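Local coordinates for protein hydrazine synthase subunit beta (Candidatus Kuenenia stuttgartiensis, PDB 5C2V) that belongs to the complex that makes hydrazine from nitric oxide and ammonium, and may modulate passage of the hydroxylamine intermediate between the gamma and alpha active sites, at residues 203-208 with 266-271; 270-273 with 278-281; 157-162 with 168-173; 230-235 with 288-293. All blocks are in the same frame, centred on the assembly; numbering follows the deposited sequence.

Contact 1: 203-208 with 266-271; sequences YIAVTH and KYLYIG
Thr207 and Ile270 reach toward each other tip to tip: the methyl CG2 of Thr207 lies 3.8 Å from Ile270 CG2 and 3.9 Å from Ile270 CD1, so one methyl sits against both branches of the isoleucine. Two residues earlier on each strand, Ala205 CB meets Leu268 CD2 at 3.9 Å. The CA atoms of Ala205 and Leu268 are 8.7 Å apart and those of Thr207 and Ile270 8.0 Å, and no hydrogen bond joins the segments. The two segments, each from the second strand of a four-stranded sheet of the beta-propeller, therefore meet through side chains alone. The threonine is turned by its first torsion (chi1 42°), which puts CG2 anti to the carbonyl carbon and presents the methyl to Ile270, while OG1 is hydrogen-bonded to the carbonyl oxygen of Tyr257. Further out, Met259 packs on both Ala205 and Thr207, and Pro256 touches Thr207 and Ile270; both belong to strand 256-261, as does Tyr257. The buried interface thus rests on methyl-to-methyl packing, backed by one hydroxyl-to-carbonyl bond between the sheets, which satisfies the Thr207 hydroxyl from the backbone of the sheet it faces.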
loop_
_atom_site.group_PDB
_atom_site.type_symbol
_atom_site.label_atom_id
_atom_site.label_comp_id
_atom_site.label_asym_id
_atom_site.label_seq_id
_atom_site.Cartn_x
_atom_site.Cartn_y
_atom_site.Cartn_z
ATOM N N TYR B 203 12.784 40.389 -13.150
ATOM C CA TYR B 203 12.606 39.230 -14.021
ATOM C C TYR B 203 12.227 39.632 -15.443
ATOM O O TYR B 203 11.679 40.712 -15.668
ATOM C CB TYR B 203 11.528 38.291 -13.467
ATOM C CG TYR B 203 11.654 37.963 -11.996
ATOM C CD1 TYR B 203 12.460 36.917 -11.564
ATOM C CD2 TYR B 203 10.954 38.688 -11.041
ATOM C CE1 TYR B 203 12.572 36.611 -10.221
ATOM C CE2 TYR B 203 11.059 38.388 -9.696
ATOM C CZ TYR B 203 11.871 37.349 -9.291
ATOM O OH TYR B 203 11.980 37.046 -7.953
ATOM N N ILE B 204 12.519 38.756 -16.400
ATOM C CA ILE B 204 12.001 38.912 -17.754
ATOM C C ILE B 204 11.351 37.620 -18.234
ATOM O O ILE B 204 11.824 36.524 -17.931
ATOM C CB ILE B 204 13.093 39.325 -18.763
ATOM C CG1 ILE B 204 14.307 38.402 -18.659
ATOM C CG2 ILE B 204 13.507 40.770 -18.544
ATOM C CD1 ILE B 204 15.379 38.687 -19.688
ATOM N N ALA B 205 10.258 37.754 -18.977
ATOM C CA ALA B 205 9.585 36.600 -19.559
ATOM C C ALA B 205 9.838 36.546 -21.061
ATOM O O ALA B 205 9.804 37.575 -21.743
ATOM C CB ALA B 205 8.094 36.644 -19.268
ATOM N N VAL B 206 10.113 35.344 -21.562
ATOM C CA VAL B 206 10.362 35.130 -22.984
ATOM C C VAL B 206 9.601 33.912 -23.504
ATOM O O VAL B 206 9.815 32.795 -23.035
ATOM C CB VAL B 206 11.868 34.938 -23.272
ATOM C CG1 VAL B 206 12.087 34.537 -24.724
ATOM C CG2 VAL B 206 12.648 36.204 -22.936
ATOM N N THR B 207 8.718 34.126 -24.474
ATOM C CA THR B 207 7.972 33.026 -25.081
ATOM C C THR B 207 8.764 32.372 -26.207
ATOM O O THR B 207 9.344 33.061 -27.047
ATOM C CB THR B 207 6.616 33.495 -25.640
ATOM O OG1 THR B 207 6.781 34.751 -26.312
ATOM C CG2 THR B 207 5.603 33.653 -24.522
ATOM N N HIS B 208 8.778 31.042 -26.226
ATOM C CA HIS B 208 9.511 30.308 -27.251
ATOM C C HIS B 208 9.073 28.851 -27.345
ATOM O O HIS B 208 8.144 28.419 -26.660
ATOM C CB HIS B 208 11.015 30.372 -26.980
ATOM C CG HIS B 208 11.434 29.652 -25.738
ATOM N ND1 HIS B 208 11.743 28.309 -25.722
ATOM C CD2 HIS B 208 11.592 30.088 -24.463
ATOM C CE1 HIS B 208 12.076 27.948 -24.496
ATOM N NE2 HIS B 208 11.992 29.010 -23.714
ATOM N N LYS B 266 0.904 40.934 -11.481
ATOM C CA LYS B 266 0.065 39.848 -10.982
ATOM C C LYS B 266 -0.108 38.719 -11.996
ATOM O O LYS B 266 -0.070 37.543 -11.634
ATOM C CB LYS B 266 -1.311 40.379 -10.576
ATOM C CG LYS B 266 -1.274 41.621 -9.705
ATOM C CD LYS B 266 -2.581 41.795 -8.951
ATOM C CE LYS B 266 -2.817 43.249 -8.591
ATOM N NZ LYS B 266 -2.731 43.489 -7.124
ATOM N N TYR B 267 -0.304 39.077 -13.261
ATOM C CA TYR B 267 -0.588 38.084 -14.292
ATOM C C TYR B 267 0.295 38.238 -15.525
ATOM O O TYR B 267 0.810 39.321 -15.803
ATOM C CB TYR B 267 -2.057 38.164 -14.718
ATOM C CG TYR B 267 -3.043 37.921 -13.603
ATOM C CD1 TYR B 267 -3.443 36.634 -13.272
ATOM C CD2 TYR B 267 -3.585 38.980 -12.886
ATOM C CE1 TYR B 267 -4.349 36.406 -12.254
ATOM C CE2 TYR B 267 -4.490 38.763 -11.866
ATOM C CZ TYR B 267 -4.869 37.473 -11.555
ATOM O OH TYR B 267 -5.772 37.252 -10.541
ATOM N N LEU B 268 0.461 37.144 -16.261
ATOM C CA LEU B 268 1.135 37.198 -17.554
ATOM C C LEU B 268 0.171 36.781 -18.660
ATOM O O LEU B 268 -0.555 35.794 -18.524
ATOM C CB LEU B 268 2.377 36.306 -17.567
ATOM C CG LEU B 268 3.202 36.346 -18.857
ATOM C CD1 LEU B 268 3.664 37.764 -19.155
ATOM C CD2 LEU B 268 4.389 35.398 -18.775
ATOM N N TYR B 269 0.164 37.542 -19.751
ATOM C CA TYR B 269 -0.746 37.272 -20.861
ATOM C C TYR B 269 0.028 36.868 -22.110
ATOM O O TYR B 269 0.930 37.580 -22.543
ATOM C CB TYR B 269 -1.619 38.498 -21.142
ATOM C CG TYR B 269 -2.422 38.953 -19.943
ATOM C CD1 TYR B 269 -1.861 39.784 -18.982
ATOM C CD2 TYR B 269 -3.738 38.545 -19.769
ATOM C CE1 TYR B 269 -2.586 40.196 -17.882
ATOM C CE2 TYR B 269 -4.473 38.956 -18.671
ATOM C CZ TYR B 269 -3.891 39.782 -17.732
ATOM O OH TYR B 269 -4.610 40.197 -16.636
ATOM N N ILE B 270 -0.328 35.722 -22.682
ATOM C CA ILE B 270 0.398 35.178 -23.826
ATOM C C ILE B 270 -0.508 34.892 -25.015
ATOM O O ILE B 270 -1.389 34.034 -24.942
ATOM C CB ILE B 270 1.126 33.870 -23.456
ATOM C CG1 ILE B 270 2.119 34.107 -22.318
ATOM C CG2 ILE B 270 1.830 33.287 -24.676
ATOM C CD1 ILE B 270 2.828 32.851 -21.860
ATOM N N GLY B 271 -0.295 35.613 -26.110
ATOM C CA GLY B 271 -0.969 35.290 -27.350
ATOM C C GLY B 271 -0.473 33.961 -27.883
ATOM O O GLY B 271 0.725 33.778 -28.107
#

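Contact 2: 270-273 with 278-281; sequences IGVR and VTIL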
loop_
_atom_site.group_PDB
_atom_site.type_symbol
_atom_site.label_atom_id
_atom_site.label_comp_id
_atom_site.label_asym_id
_atom_site.label_seq_id
_atom_site.Cartn_x
_atom_site.Cartn_y
_atom_site.Cartn_z
ATOM N N ILE B 270 -0.328 35.722 -22.682
ATOM C CA ILE B 270 0.398 35.178 -23.826
ATOM C C ILE B 270 -0.508 34.892 -25.015
ATOM O O ILE B 270 -1.389 34.034 -24.942
ATOM C CB ILE B 270 1.126 33.870 -23.456
ATOM C CG1 ILE B 270 2.119 34.107 -22.318
ATOM C CG2 ILE B 270 1.830 33.287 -24.676
ATOM C CD1 ILE B 270 2.828 32.851 -21.860
ATOM N N GLY B 271 -0.295 35.613 -26.110
ATOM C CA GLY B 271 -0.969 35.290 -27.350
ATOM C C GLY B 271 -0.473 33.961 -27.883
ATOM O O GLY B 271 0.725 33.778 -28.107
ATOM N N VAL B 272 -1.396 33.031 -28.092
ATOM C CA VAL B 272 -1.069 31.744 -28.687
ATOM C C VAL B 272 -1.657 31.713 -30.085
ATOM O O VAL B 272 -2.878 31.595 -30.267
ATOM C CB VAL B 272 -1.609 30.564 -27.858
ATOM C CG1 VAL B 272 -1.093 29.253 -28.413
ATOM C CG2 VAL B 272 -1.213 30.717 -26.397
ATOM N N ARG B 273 -0.757 31.791 -31.060
ATOM C CA ARG B 273 -1.093 32.052 -32.452
ATOM C C ARG B 273 -1.594 30.806 -33.168
ATOM O O ARG B 273 -2.555 30.862 -33.934
ATOM C CB ARG B 273 0.134 32.621 -33.168
ATOM C CG ARG B 273 -0.152 33.367 -34.457
ATOM C CD ARG B 273 1.151 33.833 -35.088
ATOM N NE ARG B 273 0.941 34.843 -36.120
ATOM C CZ ARG B 273 0.780 34.569 -37.410
ATOM N NH1 ARG B 273 0.803 33.312 -37.830
ATOM N NH2 ARG B 273 0.595 35.553 -38.280
ATOM N N VAL B 278 -5.699 33.095 -25.815
ATOM C CA VAL B 278 -4.835 33.838 -24.903
ATOM C C VAL B 278 -4.637 33.078 -23.598
ATOM O O VAL B 278 -5.592 32.821 -22.865
ATOM C CB VAL B 278 -5.398 35.236 -24.596
ATOM C CG1 VAL B 278 -4.527 35.941 -23.566
ATOM C CG2 VAL B 278 -5.493 36.060 -25.871
ATOM N N THR B 279 -3.390 32.717 -23.314
ATOM C CA THR B 279 -3.064 32.000 -22.089
ATOM C C THR B 279 -2.683 32.974 -20.978
ATOM O O THR B 279 -1.719 33.730 -21.100
ATOM C CB THR B 279 -1.916 30.997 -22.307
ATOM O OG1 THR B 279 -2.392 29.891 -23.085
ATOM C CG2 THR B 279 -1.403 30.476 -20.975
ATOM N N ILE B 280 -3.458 32.951 -19.899
ATOM C CA ILE B 280 -3.224 33.821 -18.755
ATOM C C ILE B 280 -2.683 33.026 -17.575
ATOM O O ILE B 280 -3.296 32.040 -17.141
ATOM C CB ILE B 280 -4.508 34.551 -18.328
ATOM C CG1 ILE B 280 -5.196 35.173 -19.546
ATOM C CG2 ILE B 280 -4.199 35.605 -17.275
ATOM C CD1 ILE B 280 -6.518 35.832 -19.229
ATOM N N LEU B 281 -1.535 33.468 -17.063
ATOM C CA LEU B 281 -0.839 32.782 -15.981
ATOM C C LEU B 281 -0.726 33.646 -14.728
ATOM O O LEU B 281 -0.703 34.878 -14.809
ATOM C CB LEU B 281 0.560 32.358 -16.435
ATOM C CG LEU B 281 0.669 31.521 -17.710
ATOM C CD1 LEU B 281 2.127 31.269 -18.056
ATOM C CD2 LEU B 281 -0.081 30.210 -17.552
#
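A beta hairpin in one four-stranded blade of the propeller brings these segments together, strand 267-272 and strand 277-282 running antiparallel, joined by a short turn. Their short segments lie 4.8 Å apart at closest approach, with directions 149° apart, as expected for a twisted antiparallel pair. Ile270 and Thr279 form the hydrogen-bonded pair: Ile270 N donates to Thr279 O, and Thr279 N donates to Ile270 O, each bond 2.9 Å long. The next pair, Gly271 with Val278, is non-hydrogen-bonded, and here Val278 CA approaches Ile270 O at 3.5 Å in a CA-H...O contact. The face carrying Ile270 and Thr279 holds the side-chain contacts. Val272 crosses Thr279 at a slant, its CG2 being 3.6 Å from Thr279 OG1. With chi1 at -72° that hydroxyl is anti to its own carbonyl carbon, and its hydrogen bond goes to Asp253 OD2, so the valine methyl packs beside a polar group that is already engaged. At the other end, Ile270 CD1 and Leu281 CD1 meet at 4.2 Å, and Leu246 touches both residues. The hairpin occupies the middle of its sheet: strand 256-261 pairs with Gly271 on one side, strand 312-317 with Val278 and Ile280 on the other. Beyond the sheet, Ile280 packs on Pro3 of the gamma subunit, and helix 283-291 follows directly in the chain.

Contact 3: 157-162 with 168-173; sequences VAILDT and RSVDFI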
loop_
_atom_site.group_PDB
_atom_site.type_symbol
_atom_site.label_atom_id
_atom_site.label_comp_id
_atom_site.label_asym_id
_atom_site.label_seq_id
_atom_site.Cartn_x
_atom_site.Cartn_y
_atom_site.Cartn_z
ATOM N N VAL B 157 17.047 44.806 -22.816
ATOM C CA VAL B 157 17.180 43.393 -23.156
ATOM C C VAL B 157 16.743 43.143 -24.593
ATOM O O VAL B 157 15.798 43.763 -25.081
ATOM C CB VAL B 157 16.365 42.488 -22.207
ATOM C CG1 VAL B 157 16.947 42.529 -20.805
ATOM C CG2 VAL B 157 14.900 42.892 -22.197
ATOM N N ALA B 158 17.444 42.245 -25.276
ATOM C CA ALA B 158 17.089 41.904 -26.649
ATOM C C ALA B 158 17.087 40.399 -26.864
ATOM O O ALA B 158 18.101 39.734 -26.660
ATOM C CB ALA B 158 18.043 42.573 -27.624
ATOM N N ILE B 159 15.943 39.861 -27.273
ATOM C CA ILE B 159 15.878 38.454 -27.634
ATOM C C ILE B 159 16.506 38.249 -29.003
ATOM O O ILE B 159 16.105 38.873 -29.988
ATOM C CB ILE B 159 14.435 37.916 -27.650
ATOM C CG1 ILE B 159 13.495 38.908 -28.337
ATOM C CG2 ILE B 159 13.963 37.627 -26.236
ATOM C CD1 ILE B 159 12.107 38.368 -28.567
ATOM N N LEU B 160 17.495 37.367 -29.061
ATOM C CA LEU B 160 18.117 37.041 -30.328
ATOM C C LEU B 160 17.537 35.734 -30.825
ATOM O O LEU B 160 17.793 34.673 -30.258
ATOM C CB LEU B 160 19.636 36.932 -30.190
ATOM C CG LEU B 160 20.349 38.040 -29.418
ATOM C CD1 LEU B 160 21.844 37.767 -29.378
ATOM C CD2 LEU B 160 20.062 39.399 -30.034
ATOM N N ASP B 161 16.760 35.816 -31.896
ATOM C CA ASP B 161 16.215 34.619 -32.501
ATOM C C ASP B 161 17.110 34.340 -33.691
ATOM O O ASP B 161 17.070 35.046 -34.698
ATOM C CB ASP B 161 14.754 34.823 -32.909
ATOM C CG ASP B 161 14.083 33.541 -33.352
ATOM O OD1 ASP B 161 14.537 32.455 -32.936
ATOM O OD2 ASP B 161 13.091 33.619 -34.107
ATOM N N THR B 162 17.918 33.297 -33.563
ATOM C CA THR B 162 19.024 33.082 -34.477
ATOM C C THR B 162 18.798 31.830 -35.298
ATOM O O THR B 162 18.751 30.724 -34.761
ATOM C CB THR B 162 20.360 32.973 -33.720
ATOM O OG1 THR B 162 20.659 34.230 -33.099
ATOM C CG2 THR B 162 21.487 32.612 -34.674
ATOM N N ARG B 168 19.565 29.678 -28.352
ATOM C CA ARG B 168 19.252 31.047 -28.721
ATOM C C ARG B 168 19.240 31.881 -27.452
ATOM O O ARG B 168 18.761 31.434 -26.410
ATOM C CB ARG B 168 17.912 31.115 -29.458
ATOM C CG ARG B 168 17.909 30.332 -30.767
ATOM C CD ARG B 168 16.586 30.463 -31.508
ATOM N NE ARG B 168 16.432 29.439 -32.539
ATOM C CZ ARG B 168 16.046 29.680 -33.788
ATOM N NH1 ARG B 168 15.772 30.919 -34.174
ATOM N NH2 ARG B 168 15.933 28.682 -34.654
ATOM N N SER B 169 19.774 33.093 -27.537
ATOM C CA SER B 169 20.103 33.837 -26.332
ATOM C C SER B 169 19.402 35.182 -26.200
ATOM O O SER B 169 18.612 35.588 -27.053
ATOM C CB SER B 169 21.615 34.051 -26.266
ATOM O OG SER B 169 22.083 34.713 -27.428
ATOM N N VAL B 170 19.710 35.856 -25.098
ATOM C CA VAL B 170 19.205 37.186 -24.805
ATOM C C VAL B 170 20.374 38.082 -24.411
ATOM O O VAL B 170 21.194 37.713 -23.564
ATOM C CB VAL B 170 18.159 37.167 -23.671
ATOM C CG1 VAL B 170 17.727 38.582 -23.317
ATOM C CG2 VAL B 170 16.959 36.320 -24.065
ATOM N N ASP B 171 20.451 39.250 -25.041
ATOM C CA ASP B 171 21.513 40.206 -24.760
ATOM C C ASP B 171 21.068 41.273 -23.768
ATOM O O ASP B 171 19.944 41.775 -23.838
ATOM C CB ASP B 171 21.992 40.875 -26.049
ATOM C CG ASP B 171 23.073 40.080 -26.751
ATOM O OD1 ASP B 171 23.725 39.247 -26.088
ATOM O OD2 ASP B 171 23.277 40.294 -27.963
ATOM N N PHE B 172 21.967 41.609 -22.849
ATOM C CA PHE B 172 21.743 42.689 -21.898
ATOM C C PHE B 172 22.602 43.893 -22.271
ATOM O O PHE B 172 23.822 43.786 -22.394
ATOM C CB PHE B 172 22.049 42.228 -20.471
ATOM C CG PHE B 172 21.098 41.187 -19.952
ATOM C CD1 PHE B 172 21.311 39.842 -20.206
ATOM C CD2 PHE B 172 19.991 41.554 -19.203
ATOM C CE1 PHE B 172 20.436 38.884 -19.728
ATOM C CE2 PHE B 172 19.113 40.600 -18.721
ATOM C CZ PHE B 172 19.336 39.263 -18.984
ATOM N N ILE B 173 21.953 45.036 -22.462
ATOM C CA ILE B 173 22.631 46.249 -22.897
ATOM C C ILE B 173 22.578 47.317 -21.814
ATOM O O ILE B 173 21.543 47.511 -21.175
ATOM C CB ILE B 173 22.000 46.828 -24.186
ATOM C CG1 ILE B 173 21.658 45.715 -25.178
ATOM C CG2 ILE B 173 22.923 47.858 -24.821
ATOM C CD1 ILE B 173 22.852 44.968 -25.688
HETATM O O HOH W 1 21.551 33.447 -30.221
#
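Val157 and Phe172 lie side by side on one face of a propeller hairpin, the knob of Val157 CG1 set obliquely to the ring, 3.6 Å from Phe172 CE2. On that face Ile159 CG2 fits against Val170 CG2 at 3.9 Å, and strand 190-197 of the next blade packs over Val157 and Ile159. Three backbone hydrogen bonds join the strands: Ala158 N to Asp171 O, Asp171 N to Ala158 O and Leu160 N to Ser169 O. On the other face Leu160 crosses Asp171 at about a right angle, CD1 tucked between Asp171 OD2, hydrogen-bonded to Ser140 N, and Ser169 OG, hydrogen-bonded to Asn183 OD1. One water donates to Ser169 OG and to Thr162 OG1, which also bonds Tyr142 O. At the end where the loop joins the strands, Arg168, extended from CG to NE, lays its guanidinium beneath Thr162 O, 3.0 Å above the plane over its centre and not hydrogen-bonded to it. Asp161 OD1 comes to the guanidinium edge in a salt bridge, the planes 38° apart; its modelled length is too short to trust. Asp161 OD2 also forms a salt bridge with Arg193, a setting that would probably favour the ionised carboxylate, although the Arg168 distance itself is doubtful.

Contact 4: 230-235 with 288-293; sequences VTIIET and GLVRSS
Val290 on helix 283-291 and Glu234 on strand 226-234 approach from opposite directions, where a helical insertion between the third and fourth strands of one propeller blade packs against the third strand of the preceding blade. Val290 CG1, anti to its backbone N (chi1 177°), meets Glu234 OE2 at 3.5 Å and Glu234 CD at 4.1 Å. Val290 CG2 lies 4.3 Å from Ile232 CB, while the end of the isoleucine leads away from the helix. With 7.9 Å between the CA atoms of Ile232 and Val290, and no hydrogen bond between the segments, this is side-chain packing. Glu234 is straight beyond CG, which carries the carboxylate out to the valine; its OE1 accepts from Lys240 N, fixing the group from the turn that follows its own strand. The NZ of Lys240 in turn binds Val290 O and Ser293 O, tying that turn to the end of the helix. There Gly288 O takes two bonds from Ser292, from OG at 2.7 Å and from N at 3.2 Å, which reach it from opposite faces of the carbonyl plane. Ser293 OG donates to Leu289 O at 2.7 Å, in that carbonyl's plane.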
loop_
_atom_site.group_PDB
_atom_site.type_symbol
_atom_site.label_atom_id
_atom_site.label_comp_id
_atom_site.label_asym_id
_atom_site.label_seq_id
_atom_site.Cartn_x
_atom_site.Cartn_y
_atom_site.Cartn_z
ATOM N N VAL B 230 7.508 29.035 -21.826
ATOM C CA VAL B 230 7.797 30.399 -21.414
ATOM C C VAL B 230 8.954 30.360 -20.417
ATOM O O VAL B 230 8.972 29.532 -19.504
ATOM C CB VAL B 230 6.562 31.088 -20.787
ATOM C CG1 VAL B 230 5.928 30.201 -19.725
ATOM C CG2 VAL B 230 6.935 32.449 -20.215
ATOM N N THR B 231 9.933 31.236 -20.609
ATOM C CA THR B 231 11.122 31.235 -19.766
ATOM C C THR B 231 11.240 32.510 -18.938
ATOM O O THR B 231 11.173 33.619 -19.469
ATOM C CB THR B 231 12.402 31.055 -20.605
ATOM O OG1 THR B 231 12.416 29.741 -21.178
ATOM C CG2 THR B 231 13.643 31.232 -19.741
ATOM N N ILE B 232 11.412 32.334 -17.632
ATOM C CA ILE B 232 11.614 33.448 -16.717
ATOM C C ILE B 232 13.085 33.563 -16.338
ATOM O O ILE B 232 13.667 32.630 -15.783
ATOM C CB ILE B 232 10.772 33.288 -15.437
ATOM C CG1 ILE B 232 9.316 32.972 -15.788
ATOM C CG2 ILE B 232 10.867 34.538 -14.576
ATOM C CD1 ILE B 232 8.637 34.052 -16.598
ATOM N N ILE B 233 13.684 34.709 -16.642
ATOM C CA ILE B 233 15.087 34.947 -16.325
ATOM C C ILE B 233 15.227 36.006 -15.235
ATOM O O ILE B 233 14.655 37.093 -15.337
ATOM C CB ILE B 233 15.880 35.390 -17.572
ATOM C CG1 ILE B 233 15.929 34.263 -18.606
ATOM C CG2 ILE B 233 17.289 35.826 -17.190
ATOM C CD1 ILE B 233 16.731 34.606 -19.843
ATOM N N GLU B 234 15.987 35.680 -14.195
ATOM C CA GLU B 234 16.228 36.611 -13.101
ATOM C C GLU B 234 17.308 37.612 -13.502
ATOM O O GLU B 234 18.434 37.233 -13.829
ATOM C CB GLU B 234 16.625 35.854 -11.833
ATOM C CG GLU B 234 15.505 34.994 -11.268
ATOM C CD GLU B 234 15.943 34.160 -10.082
ATOM O OE1 GLU B 234 17.147 33.838 -9.990
ATOM O OE2 GLU B 234 15.081 33.817 -9.245
ATOM N N THR B 235 16.957 38.894 -13.468
ATOM C CA THR B 235 17.810 39.946 -14.010
ATOM C C THR B 235 19.047 40.235 -13.164
ATOM O O THR B 235 19.941 40.965 -13.595
ATOM C CB THR B 235 17.022 41.254 -14.182
ATOM O OG1 THR B 235 16.687 41.785 -12.894
ATOM C CG2 THR B 235 15.750 41.004 -14.974
ATOM N N GLY B 288 6.999 32.452 -7.604
ATOM C CA GLY B 288 7.090 31.673 -6.383
ATOM C C GLY B 288 7.769 30.344 -6.649
ATOM O O GLY B 288 8.586 29.880 -5.854
ATOM N N LEU B 289 7.432 29.734 -7.783
ATOM C CA LEU B 289 8.049 28.478 -8.191
ATOM C C LEU B 289 9.524 28.675 -8.525
ATOM O O LEU B 289 10.355 27.818 -8.228
ATOM C CB LEU B 289 7.313 27.881 -9.393
ATOM C CG LEU B 289 7.871 26.566 -9.940
ATOM C CD1 LEU B 289 7.905 25.502 -8.852
ATOM C CD2 LEU B 289 7.063 26.091 -11.138
ATOM N N VAL B 290 9.845 29.810 -9.138
ATOM C CA VAL B 290 11.224 30.108 -9.514
ATOM C C VAL B 290 12.109 30.314 -8.285
ATOM O O VAL B 290 13.217 29.782 -8.216
ATOM C CB VAL B 290 11.307 31.359 -10.415
ATOM C CG1 VAL B 290 12.758 31.694 -10.732
ATOM C CG2 VAL B 290 10.520 31.142 -11.697
ATOM N N ARG B 291 11.612 31.078 -7.317
ATOM C CA ARG B 291 12.380 31.387 -6.113
ATOM C C ARG B 291 12.610 30.159 -5.235
ATOM O O ARG B 291 13.654 30.032 -4.595
ATOM C CB ARG B 291 11.677 32.472 -5.292
ATOM C CG ARG B 291 11.470 33.791 -6.019
ATOM C CD ARG B 291 10.866 34.831 -5.088
ATOM N NE ARG B 291 10.193 35.909 -5.805
ATOM C CZ ARG B 291 8.875 35.991 -5.965
ATOM N NH1 ARG B 291 8.084 35.057 -5.454
ATOM N NH2 ARG B 291 8.348 37.008 -6.634
ATOM N N SER B 292 11.632 29.258 -5.207
ATOM C CA SER B 292 11.670 28.118 -4.295
ATOM C C SER B 292 12.287 26.865 -4.915
ATOM O O SER B 292 12.343 25.817 -4.273
ATOM C CB SER B 292 10.258 27.799 -3.798
ATOM O OG SER B 292 9.402 27.460 -4.873
ATOM N N SER B 293 12.748 26.971 -6.157
ATOM C CA SER B 293 13.347 25.827 -6.835
ATOM C C SER B 293 14.783 26.110 -7.265
ATOM O O SER B 293 15.125 27.240 -7.613
ATOM C CB SER B 293 12.512 25.430 -8.055
ATOM O OG SER B 293 11.152 25.243 -7.706
#

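Overall arrangement
Three successive propeller blades carry the four contacts. Contact 3 comes first in the chain, wholly inside the blade 144-186. Contacts 1 and 4 both run from the blade 190-245 to the blade 256-317, and their segments alternate along the chain; their centres are about 12 Å apart, and strands 203-211 and 226-234 pair directly. Contact 2 is the hairpin inside the last of these blades, its centre about 9 Å from that of contact 1, with which it shares Ile270 and Gly271. Contacts 1 and 3 touch where Val206 CG2 packs on Ile159 CG2. Neighbouring blades, each hydrogen-bonded within itself, are thus joined chiefly by side-chain packing, which holds the three together round the propeller, the helical insertion spanning one join.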